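Local coordinates for protein pyruvate kinase 1 (Trypanosoma brucei brucei, PDB 4KCT) that catalyses phosphate transfer from phosphoenolpyruvate to ADP, giving pyruvate and ATP, and also has an intrinsic oxaloacetate decarboxylase activity, at residues K193-L198 with R224-E229. Numbering follows the deposited sequence.
Sequences KDRKDL and RAALGE
L198 and L227 meet by their CD2 methyls, 4.1 Å apart, where two outer helices of the pyruvate kinase TIM barrel, 192-204 and 217-227, lie side by side. Helix 192-204, strand 208-211 and helix 217-227 follow one another in the (beta/alpha)8 barrel, and the contact joins the two helices over the strand that connects them: both leucines also rest on I209, and L227 reaches I236 of the next strand. The two leucine side chains cross at about a right angle and touch through one methyl each. L198 splits its two branches, CD2 going to L227 while CD1 meets the CB of A226 at 4.1 Å. The CB of L198 points at the other helix, and with CG anti to the carbonyl carbon (chi1 -65°) both methyls are carried to A226 and L227.

The A226 methyl points at helix 192-204 and lies between L198 CD1 and R195 NH1. The exposed R195, its chain extended from CG to NE, reaches across to it and touches with NH1 alone, 3.8 Å from A226 CB in an oblique van der Waals contact. No hydrogen bond crosses between the segments.

On another side of helix 192-204, D194 OD1 accepts from the backbone N of G87, while D197 OD2 is hydrogen-bonded to H58 NE2. D197 OD1 takes K193 NZ at 2.7 Å, in a salt bridge within the helix, through its syn lone pair.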
loop_
_atom_site.group_PDB
_atom_site.type_symbol
_atom_site.label_atom_id
_atom_site.label_comp_id
_atom_site.label_asym_id
_atom_site.label_seq_id
_atom_site.Cartn_x
_atom_site.Cartn_y
_atom_site.Cartn_z
ATOM N N LYS A 193 -14.987 36.338 35.779
ATOM C CA LYS A 193 -15.233 35.127 36.532
ATOM C C LYS A 193 -14.142 34.087 36.292
ATOM O O LYS A 193 -13.656 33.469 37.233
ATOM C CB LYS A 193 -16.602 34.523 36.210
ATOM C CG LYS A 193 -17.012 33.451 37.222
ATOM C CD LYS A 193 -17.563 32.190 36.567
ATOM C CE LYS A 193 -18.344 31.350 37.572
ATOM N NZ LYS A 193 -17.516 30.299 38.238
ATOM N N ASP A 194 -13.824 33.841 35.024
ATOM C CA ASP A 194 -12.813 32.832 34.661
ATOM C C ASP A 194 -11.452 33.134 35.313
ATOM O O ASP A 194 -10.774 32.235 35.807
ATOM C CB ASP A 194 -12.635 32.762 33.137
ATOM C CG ASP A 194 -13.851 32.139 32.407
ATOM O OD1 ASP A 194 -14.652 31.380 33.035
ATOM O OD2 ASP A 194 -13.973 32.391 31.177
ATOM N N ARG A 195 -11.103 34.415 35.395
ATOM C CA ARG A 195 -9.863 34.822 36.067
ATOM C C ARG A 195 -9.794 34.409 37.503
ATOM O O ARG A 195 -8.764 33.956 37.969
ATOM C CB ARG A 195 -9.691 36.321 35.989
ATOM C CG ARG A 195 -9.214 36.759 34.650
ATOM C CD ARG A 195 -8.419 38.039 34.741
ATOM N NE ARG A 195 -8.143 38.488 33.399
ATOM C CZ ARG A 195 -6.993 38.297 32.784
ATOM N NH1 ARG A 195 -5.947 37.845 33.459
ATOM N NH2 ARG A 195 -6.872 38.628 31.514
ATOM N N LYS A 196 -10.827 34.734 38.263
ATOM C CA LYS A 196 -10.859 34.309 39.652
ATOM C C LYS A 196 -10.806 32.783 39.748
ATOM O O LYS A 196 -10.211 32.236 40.671
ATOM C CB LYS A 196 -12.107 34.846 40.350
ATOM C CG LYS A 196 -12.251 36.358 40.233
ATOM C CD LYS A 196 -12.365 37.029 41.590
ATOM C CE LYS A 196 -12.546 38.545 41.449
ATOM N NZ LYS A 196 -13.808 38.910 40.731
ATOM N N ASP A 197 -11.516 32.103 38.850
ATOM C CA ASP A 197 -11.509 30.633 38.860
ATOM C C ASP A 197 -10.116 30.049 38.555
ATOM O O ASP A 197 -9.691 29.097 39.204
ATOM C CB ASP A 197 -12.568 30.057 37.897
ATOM C CG ASP A 197 -14.016 30.414 38.309
ATOM O OD1 ASP A 197 -14.948 30.221 37.475
ATOM O OD2 ASP A 197 -14.220 30.900 39.454
ATOM N N LEU A 198 -9.401 30.646 37.601
ATOM C CA LEU A 198 -8.040 30.197 37.266
ATOM C C LEU A 198 -7.044 30.511 38.379
ATOM O O LEU A 198 -6.216 29.671 38.749
ATOM C CB LEU A 198 -7.578 30.815 35.960
ATOM C CG LEU A 198 -8.387 30.381 34.718
ATOM C CD1 LEU A 198 -7.973 31.196 33.504
ATOM C CD2 LEU A 198 -8.214 28.882 34.433
ATOM N N ARG A 224 -3.151 31.032 28.816
ATOM C CA ARG A 224 -1.814 30.718 29.301
ATOM C C ARG A 224 -1.271 31.926 30.084
ATOM O O ARG A 224 -0.749 31.763 31.182
ATOM C CB ARG A 224 -0.890 30.372 28.115
ATOM C CG ARG A 224 0.524 29.942 28.481
ATOM C CD ARG A 224 0.647 28.439 28.703
ATOM N NE ARG A 224 0.329 27.629 27.500
ATOM C CZ ARG A 224 0.066 26.320 27.558
ATOM N NH1 ARG A 224 0.141 25.695 28.752
ATOM N NH2 ARG A 224 -0.295 25.633 26.449
ATOM N N ALA A 225 -1.549 33.131 29.596
ATOM C CA ALA A 225 -1.048 34.349 30.259
ATOM C C ALA A 225 -1.764 34.626 31.583
ATOM O O ALA A 225 -1.127 34.976 32.565
ATOM C CB ALA A 225 -1.127 35.557 29.324
ATOM N N ALA A 226 -3.067 34.351 31.636
ATOM C CA ALA A 226 -3.826 34.429 32.876
ATOM C C ALA A 226 -3.336 33.443 33.959
ATOM O O ALA A 226 -3.441 33.732 35.153
ATOM C CB ALA A 226 -5.318 34.220 32.603
ATOM N N LEU A 227 -2.921 32.243 33.548
ATOM C CA LEU A 227 -2.359 31.268 34.494
ATOM C C LEU A 227 -1.028 31.782 35.055
ATOM O O LEU A 227 -0.635 31.444 36.171
ATOM C CB LEU A 227 -2.135 29.913 33.808
ATOM C CG LEU A 227 -3.424 29.187 33.442
ATOM C CD1 LEU A 227 -3.105 27.983 32.563
ATOM C CD2 LEU A 227 -4.128 28.755 34.710
ATOM N N GLY A 228 -0.301 32.529 34.237
ATOM C CA GLY A 228 0.802 33.339 34.757
ATOM C C GLY A 228 2.003 32.476 35.070
ATOM O O GLY A 228 2.061 31.291 34.699
ATOM N N GLU A 229 2.981 33.061 35.736
ATOM C CA GLU A 229 4.215 32.348 36.016
ATOM C C GLU A 229 3.981 31.119 36.904
ATOM O O GLU A 229 4.533 30.051 36.647
ATOM C CB GLU A 229 5.251 33.298 36.658
ATOM C CG GLU A 229 6.505 32.599 37.142
ATOM C CD GLU A 229 7.369 32.129 35.997
ATOM O OE1 GLU A 229 7.225 32.683 34.882
ATOM O OE2 GLU A 229 8.180 31.195 36.205
#